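Local coordinates for protein Alpha/beta hydrolase (Legionella pneumophila subsp. pneumophila str. Philadelphia 1, PDB 4EZI) that is of uncertain function but has an alpha/beta-hydrolase fold and may act as a lipase-like hydrolase on ester substrates such as triacylglycerols, at residues P67-Y79 against Y101-V114. Residues are numbered along the deposited sequence; the frame is centred on the assembly and turned at random.
Sequences PIHPVGQVGIISY and YLAAYGNSAGYMTV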
ATOM      1  N   PRO A  67      18.303   2.555  10.609  1.00  9.97           N
ATOM      2  CA  PRO A  67      19.745   2.551  10.315  1.00 10.73           C
ATOM      3  C   PRO A  67      20.581   2.761  11.575  1.00 10.21           C
ATOM      4  O   PRO A  67      20.313   3.654  12.377  1.00 10.66           O
ATOM      5  CB  PRO A  67      19.901   3.720   9.341  1.00 11.74           C
ATOM      6  CG  PRO A  67      18.581   3.832   8.649  1.00 12.14           C
ATOM      7  CD  PRO A  67      17.566   3.452   9.698  1.00 11.90           C
ATOM      8  N   ILE A  68      21.588   1.917  11.726  1.00 10.12           N
ATOM      9  CA  ILE A  68      22.494   1.975  12.863  1.00 12.24           C
ATOM     10  C   ILE A  68      23.683   2.906  12.423  1.00 13.52           C
ATOM     11  O   ILE A  68      24.212   2.808  11.329  1.00 16.11           O
ATOM     12  CB  ILE A  68      22.996   0.554  13.250  1.00 12.09           C
ATOM     13  CG1 ILE A  68      21.817  -0.387  13.570  1.00 12.40           C
ATOM     14  CG2 ILE A  68      23.994   0.620  14.422  1.00 16.17           C
ATOM     15  CD1 ILE A  68      22.212  -1.892  13.530  1.00 13.31           C
ATOM     16  N   HIS A  69      24.063   3.814  13.279  1.00 17.59           N
ATOM     17  CA  HIS A  69      25.127   4.762  12.986  1.00 15.46           C
ATOM     18  C   HIS A  69      24.866   5.668  11.783  1.00 13.40           C
ATOM     19  O   HIS A  69      25.686   5.743  10.858  1.00 15.31           O
ATOM     20  CB  HIS A  69      26.474   4.063  12.783  1.00 17.29           C
ATOM     21  CG  HIS A  69      26.919   3.256  13.956  1.00 22.84           C
ATOM     22  ND1 HIS A  69      27.641   2.089  13.823  1.00 29.12           N
ATOM     23  CD2 HIS A  69      26.729   3.434  15.283  1.00 27.59           C
ATOM     24  CE1 HIS A  69      27.883   1.586  15.021  1.00 28.56           C
ATOM     25  NE2 HIS A  69      27.338   2.381  15.925  1.00 31.02           N
ATOM     26  N   PRO A  70      23.744   6.393  11.806  1.00 12.36           N
ATOM     27  CA  PRO A  70      23.473   7.291  10.700  1.00 13.09           C
ATOM     28  C   PRO A  70      24.550   8.387  10.571  1.00 12.54           C
ATOM     29  O   PRO A  70      25.035   8.893  11.580  1.00 16.55           O
ATOM     30  CB  PRO A  70      22.112   7.866  11.047  1.00 14.35           C
ATOM     31  CG  PRO A  70      21.957   7.668  12.493  1.00 15.08           C
ATOM     32  CD  PRO A  70      22.690   6.448  12.833  1.00 13.73           C
ATOM     33  N   VAL A  71      24.902   8.717   9.336  1.00 13.38           N
ATOM     34  CA  VAL A  71      25.911   9.770   9.044  1.00 14.51           C
ATOM     35  C   VAL A  71      25.239  11.151   8.998  1.00 14.77           C
ATOM     36  O   VAL A  71      25.813  12.183   9.369  1.00 15.07           O
ATOM     37  CB  VAL A  71      26.676   9.377   7.730  1.00 15.71           C
ATOM     38  CG1 VAL A  71      27.641  10.459   7.259  1.00 17.58           C
ATOM     39  CG2 VAL A  71      27.416   8.040   7.964  1.00 17.88           C
ATOM     40  N   GLY A  72      23.994  11.163   8.557  1.00 18.24           N
ATOM     41  CA  GLY A  72      23.190  12.376   8.550  1.00 18.77           C
ATOM     42  C   GLY A  72      22.000  12.238   9.483  1.00 19.93           C
ATOM     43  O   GLY A  72      21.807  11.205  10.167  1.00 23.05           O
ATOM     44  N   GLN A  73      21.173  13.268   9.519  1.00 18.84           N
ATOM     45  CA  GLN A  73      19.946  13.197  10.314  1.00 18.15           C
ATOM     46  C   GLN A  73      18.948  12.349   9.536  1.00 15.05           C
ATOM     47  O   GLN A  73      18.865  12.453   8.323  1.00 17.76           O
ATOM     48  CB  GLN A  73      19.364  14.582  10.628  1.00 21.53           C
ATOM     49  CG  GLN A  73      18.489  14.580  11.913  1.00 26.70           C
ATOM     50  CD  GLN A  73      18.173  15.980  12.440  1.00 31.42           C
ATOM     51  OE1 GLN A  73      17.762  16.852  11.685  1.00 26.19           O
ATOM     52  NE2 GLN A  73      18.339  16.181  13.747  1.00 36.97           N
ATOM     53  N   VAL A  74      18.223  11.489  10.244  1.00 12.15           N
ATOM     54  CA  VAL A  74      17.451  10.407   9.641  1.00 10.28           C
ATOM     55  C   VAL A  74      16.025  10.823   9.356  1.00  9.75           C
ATOM     56  O   VAL A  74      15.260  11.156  10.249  1.00 11.32           O
ATOM     57  CB  VAL A  74      17.477   9.155  10.557  1.00  9.94           C
ATOM     58  CG1 VAL A  74      16.672   8.025   9.955  1.00 11.07           C
ATOM     59  CG2 VAL A  74      18.907   8.705  10.815  1.00 11.56           C
ATOM     60  N   GLY A  75      15.662  10.777   8.085  1.00  9.04           N
ATOM     61  CA  GLY A  75      14.278  10.976   7.647  1.00  9.66           C
ATOM     62  C   GLY A  75      13.484   9.692   7.801  1.00  8.91           C
ATOM     63  O   GLY A  75      14.057   8.602   7.932  1.00  9.86           O
ATOM     64  N   ILE A  76      12.154   9.808   7.767  1.00  8.60           N
ATOM     65  CA  ILE A  76      11.257   8.652   7.842  1.00  8.54           C
ATOM     66  C   ILE A  76      10.589   8.416   6.509  1.00  8.25           C
ATOM     67  O   ILE A  76      10.102   9.351   5.902  1.00  9.17           O
ATOM     68  CB  ILE A  76      10.158   8.864   8.915  1.00  9.88           C
ATOM     69  CG1 ILE A  76      10.791   9.003  10.298  1.00 12.37           C
ATOM     70  CG2 ILE A  76       9.139   7.743   8.935  1.00 11.11           C
ATOM     71  CD1 ILE A  76       9.788   9.340  11.401  1.00 13.33           C
ATOM     72  N   ILE A  77      10.559   7.154   6.083  1.00  7.64           N
ATOM     73  CA  ILE A  77       9.753   6.756   4.935  1.00  7.20           C
ATOM     74  C   ILE A  77       8.701   5.765   5.422  1.00  7.67           C
ATOM     75  O   ILE A  77       9.029   4.785   6.106  1.00  7.74           O
ATOM     76  CB  ILE A  77      10.621   6.221   3.782  1.00  8.48           C
ATOM     77  CG1 ILE A  77       9.818   6.030   2.476  1.00  9.29           C
ATOM     78  CG2 ILE A  77      11.412   4.976   4.160  1.00  9.60           C
ATOM     79  CD1 ILE A  77       9.147   4.704   2.308  1.00 10.89           C
ATOM     80  N   SER A  78       7.434   6.070   5.128  1.00  7.53           N
ATOM     81  CA  SER A  78       6.330   5.166   5.433  1.00  6.80           C
ATOM     82  C   SER A  78       5.998   4.468   4.131  1.00  7.03           C
ATOM     83  O   SER A  78       5.583   5.122   3.177  1.00  7.38           O
ATOM     84  CB  SER A  78       5.123   5.954   5.981  1.00  7.98           C
ATOM     85  OG  SER A  78       4.054   5.115   6.354  1.00  9.12           O
ATOM     86  N   TYR A  79       6.180   3.154   4.100  1.00  7.21           N
ATOM     87  CA  TYR A  79       5.973   2.348   2.928  1.00  6.46           C
ATOM     88  C   TYR A  79       4.764   1.418   3.142  1.00  6.83           C
ATOM     89  O   TYR A  79       4.784   0.585   4.050  1.00  7.43           O
ATOM     90  CB  TYR A  79       7.219   1.504   2.564  1.00  7.47           C
ATOM     91  CG  TYR A  79       7.003   0.796   1.257  1.00  7.76           C
ATOM     92  CD1 TYR A  79       6.401  -0.466   1.209  1.00  8.19           C
ATOM     93  CD2 TYR A  79       7.294   1.428   0.067  1.00  9.31           C
ATOM     94  CE1 TYR A  79       6.159  -1.084   0.004  1.00  9.18           C
ATOM     95  CE2 TYR A  79       7.018   0.849  -1.156  1.00  9.00           C
ATOM     96  CZ  TYR A  79       6.442  -0.405  -1.186  1.00  8.43           C
ATOM     97  OH  TYR A  79       6.174  -0.999  -2.401  1.00 10.52           O
ATOM     98  N   TYR A 101      12.535  -3.797   0.215  1.00  7.29           N
ATOM     99  CA  TYR A 101      12.067  -2.515   0.745  1.00  8.03           C
ATOM    100  C   TYR A 101      13.015  -1.988   1.797  1.00  7.72           C
ATOM    101  O   TYR A 101      13.396  -0.821   1.780  1.00  8.17           O
ATOM    102  CB  TYR A 101      10.624  -2.611   1.271  1.00  7.57           C
ATOM    103  CG  TYR A 101       9.736  -3.283   0.269  1.00  9.05           C
ATOM    104  CD1 TYR A 101       9.352  -2.623  -0.869  1.00  8.93           C
ATOM    105  CD2 TYR A 101       9.351  -4.602   0.419  1.00 10.75           C
ATOM    106  CE1 TYR A 101       8.611  -3.267  -1.892  1.00 10.89           C
ATOM    107  CE2 TYR A 101       8.636  -5.258  -0.563  1.00 12.51           C
ATOM    108  CZ  TYR A 101       8.262  -4.594  -1.710  1.00 11.86           C
ATOM    109  OH  TYR A 101       7.557  -5.276  -2.673  1.00 15.46           O
ATOM    110  N   LEU A 102      13.453  -2.862   2.691  1.00  6.98           N
ATOM    111  CA  LEU A 102      14.459  -2.495   3.686  1.00  7.42           C
ATOM    112  C   LEU A 102      15.792  -2.104   3.040  1.00  7.08           C
ATOM    113  O   LEU A 102      16.407  -1.101   3.403  1.00  7.92           O
ATOM    114  CB  LEU A 102      14.706  -3.638   4.664  1.00  7.49           C
ATOM    115  CG  LEU A 102      13.526  -4.055   5.519  1.00  8.51           C
ATOM    116  CD1 LEU A 102      13.996  -5.134   6.477  1.00  9.57           C
ATOM    117  CD2 LEU A 102      12.935  -2.866   6.300  1.00 10.99           C
ATOM    118  N   ALA A 103      16.206  -2.886   2.050  1.00  7.27           N
ATOM    119  CA  ALA A 103      17.483  -2.673   1.406  1.00  7.22           C
ATOM    120  C   ALA A 103      17.528  -1.323   0.701  1.00  7.80           C
ATOM    121  O   ALA A 103      18.502  -0.579   0.801  1.00  9.27           O
ATOM    122  CB  ALA A 103      17.792  -3.821   0.462  1.00  8.81           C
ATOM    123  N   ALA A 104      16.470  -1.027  -0.047  1.00  7.89           N
ATOM    124  CA  ALA A 104      16.437   0.198  -0.833  1.00  8.80           C
ATOM    125  C   ALA A 104      16.281   1.437   0.050  1.00  7.47           C
ATOM    126  O   ALA A 104      17.029   2.396  -0.079  1.00  9.33           O
ATOM    127  CB  ALA A 104      15.314   0.096  -1.884  1.00  9.43           C
ATOM    128  N   TYR A 105      15.283   1.418   0.924  1.00  8.20           N
ATOM    129  CA  TYR A 105      14.949   2.592   1.717  1.00  8.07           C
ATOM    130  C   TYR A 105      15.796   2.776   2.961  1.00  8.21           C
ATOM    131  O   TYR A 105      15.998   3.916   3.393  1.00  9.86           O
ATOM    132  CB  TYR A 105      13.474   2.554   2.116  1.00  8.12           C
ATOM    133  CG  TYR A 105      12.509   2.831   0.993  1.00  8.98           C
ATOM    134  CD1 TYR A 105      12.463   4.076   0.399  1.00  9.35           C
ATOM    135  CD2 TYR A 105      11.610   1.862   0.531  1.00 10.32           C
ATOM    136  CE1 TYR A 105      11.574   4.360  -0.631  1.00  9.98           C
ATOM    137  CE2 TYR A 105      10.718   2.123  -0.502  1.00 10.46           C
ATOM    138  CZ  TYR A 105      10.701   3.373  -1.079  1.00 10.06           C
ATOM    139  OH  TYR A 105       9.801   3.701  -2.079  1.00 11.59           O
ATOM    140  N   GLY A 106      16.218   1.665   3.550  1.00  8.48           N
ATOM    141  CA  GLY A 106      16.946   1.660   4.802  1.00  8.69           C
ATOM    142  C   GLY A 106      18.437   1.503   4.597  1.00  8.27           C
ATOM    143  O   GLY A 106      19.209   2.447   4.833  1.00  9.62           O
ATOM    144  N   ASN A 107      18.867   0.321   4.155  1.00  8.26           N
ATOM    145  CA  ASN A 107      20.307   0.084   4.036  1.00  9.06           C
ATOM    146  C   ASN A 107      20.982   1.006   3.047  1.00  8.41           C
ATOM    147  O   ASN A 107      22.124   1.395   3.277  1.00  9.68           O
ATOM    148  CB  ASN A 107      20.640  -1.359   3.689  1.00  8.50           C
ATOM    149  CG  ASN A 107      20.031  -2.352   4.638  1.00  8.31           C
ATOM    150  OD1 ASN A 107      18.870  -2.687   4.499  1.00  8.81           O
ATOM    151  ND2 ASN A 107      20.830  -2.865   5.575  1.00  9.14           N
ATOM    152  N   SER A 108      20.311   1.341   1.947  1.00  8.86           N
ATOM    153  CA  SER A 108      20.858   2.254   0.954  1.00  9.00           C
ATOM    154  C   SER A 108      20.477   3.702   1.259  1.00  9.77           C
ATOM    155  O   SER A 108      21.360   4.527   1.538  1.00 10.86           O
ATOM    156  CB  SER A 108      20.439   1.864  -0.475  1.00  9.59           C
ATOM    157  OG  SER A 108      20.934   2.807  -1.398  1.00 10.47           O
ATOM    158  N   ALA A 109      19.181   4.029   1.218  1.00  8.87           N
ATOM    159  CA  ALA A 109      18.806   5.449   1.304  1.00  9.74           C
ATOM    160  C   ALA A 109      19.030   6.041   2.685  1.00 10.09           C
ATOM    161  O   ALA A 109      19.130   7.252   2.816  1.00 11.20           O
ATOM    162  CB  ALA A 109      17.343   5.654   0.843  1.00 10.58           C
ATOM    163  N   GLY A 110      19.104   5.203   3.711  1.00 10.00           N
ATOM    164  CA  GLY A 110      19.351   5.657   5.073  1.00 10.27           C
ATOM    165  C   GLY A 110      18.155   6.210   5.832  1.00  9.90           C
ATOM    166  O   GLY A 110      18.330   6.930   6.799  1.00 11.89           O
ATOM    167  N   TYR A 111      16.945   5.834   5.423  1.00  9.25           N
ATOM    168  CA  TYR A 111      15.744   6.293   6.080  1.00  8.61           C
ATOM    169  C   TYR A 111      15.289   5.290   7.123  1.00  8.51           C
ATOM    170  O   TYR A 111      15.447   4.071   6.964  1.00  8.98           O
ATOM    171  CB  TYR A 111      14.608   6.505   5.066  1.00  9.07           C
ATOM    172  CG  TYR A 111      14.918   7.444   3.902  1.00  8.81           C
ATOM    173  CD1 TYR A 111      15.759   8.537   4.047  1.00 11.02           C
ATOM    174  CD2 TYR A 111      14.353   7.228   2.664  1.00 10.31           C
ATOM    175  CE1 TYR A 111      16.013   9.396   2.983  1.00 12.10           C
ATOM    176  CE2 TYR A 111      14.595   8.058   1.607  1.00 11.09           C
ATOM    177  CZ  TYR A 111      15.438   9.142   1.755  1.00 12.51           C
ATOM    178  OH  TYR A 111      15.668   9.976   0.676  1.00 13.58           O
HETATM  179  N   MSE A 112      14.707   5.803   8.206  1.00  8.44           N
HETATM  180  CA  MSE A 112      13.936   4.978   9.110  1.00  7.90           C
HETATM  181  C   MSE A 112      12.696   4.509   8.381  1.00  7.73           C
HETATM  182  O   MSE A 112      11.897   5.341   7.950  1.00  8.90           O
HETATM  183  CB  MSE A 112      13.596   5.735  10.387  1.00  8.43           C
HETATM  184  CG  MSE A 112      12.748   4.871  11.346  1.00 10.11           C
HETATM  185 SE   MSE A 112      12.478   5.702  13.072  0.75 11.36          SE
HETATM  186  CE  MSE A 112      10.604   5.987  12.999  1.00 15.73           C
ATOM    187  N   THR A 113      12.578   3.197   8.172  1.00  7.48           N
ATOM    188  CA  THR A 113      11.601   2.615   7.270  1.00  7.97           C
ATOM    189  C   THR A 113      10.473   2.027   8.114  1.00  7.92           C
ATOM    190  O   THR A 113      10.694   1.166   8.977  1.00  9.04           O
ATOM    191  CB  THR A 113      12.298   1.601   6.331  1.00  8.92           C
ATOM    192  OG1 THR A 113      13.343   2.276   5.617  1.00  9.53           O
ATOM    193  CG2 THR A 113      11.331   0.977   5.360  1.00  9.69           C
ATOM    194  N   VAL A 114       9.258   2.524   7.887  1.00  7.30           N
ATOM    195  CA  VAL A 114       8.075   2.238   8.693  1.00  7.03           C
ATOM    196  C   VAL A 114       7.064   1.578   7.772  1.00  6.58           C
ATOM    197  O   VAL A 114       6.708   2.147   6.760  1.00  7.42           O
ATOM    198  CB  VAL A 114       7.514   3.539   9.288  1.00  8.19           C
ATOM    199  CG1 VAL A 114       6.237   3.313  10.029  1.00  9.56           C
ATOM    200  CG2 VAL A 114       8.577   4.201  10.200  1.00  9.63           C
TER
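I77 sets its CD1 methyl squarely over one face of the Y105 ring, 3.8 Å from the centroid and 8° off the ring normal, a CH-pi contact. Its CG1 stands anti to the backbone N (chi1 -170°), which points CG1 toward the tyrosine, and the bend at chi2 lays CD1 over the ring. Isoleucine, at home in a strand through its beta-branching, also offers a second arm: CG2 touches Y111 CB at 3.7 Å as well as Y105 CB and T113. Y79, two residues on, lies on the same helix-facing side. Y101 CD1 comes over the rim of its ring, the planes near parallel, 27° apart, but displaced so that little of one ring covers the other, while Y105 meets it obliquely, CE2 to Y79 CD2 at 3.5 Å. On the other side of the sheet I76 runs beside selenomethionine M112, CD1 to CE 3.8 Å, and its CG2 meets V114 CG2.

This is a beta-alpha-beta crossover of the alpha/beta-hydrolase fold: helical segment 101-108 packs nearly antiparallel to strand segment 74-79, and strand 112-116 returns parallel beside it. I77 N donates to M112 O and I77 O accepts from V114 N, both at 2.9 Å, flanked by M112 N to G75 O and Y79 N to V114 O. G110, with positive phi, a conformation easiest for glycine, turns the chain from helix to strand; its carbonyl O is 3.6 Å from P67 CG. Y101 and Y111 combine ring packing with a hydroxyl bonded to helix 355-370, to H355 and E370 respectively. T113 OG1 donates to Y111 O from above the carbonyl plane, at 3.1 Å.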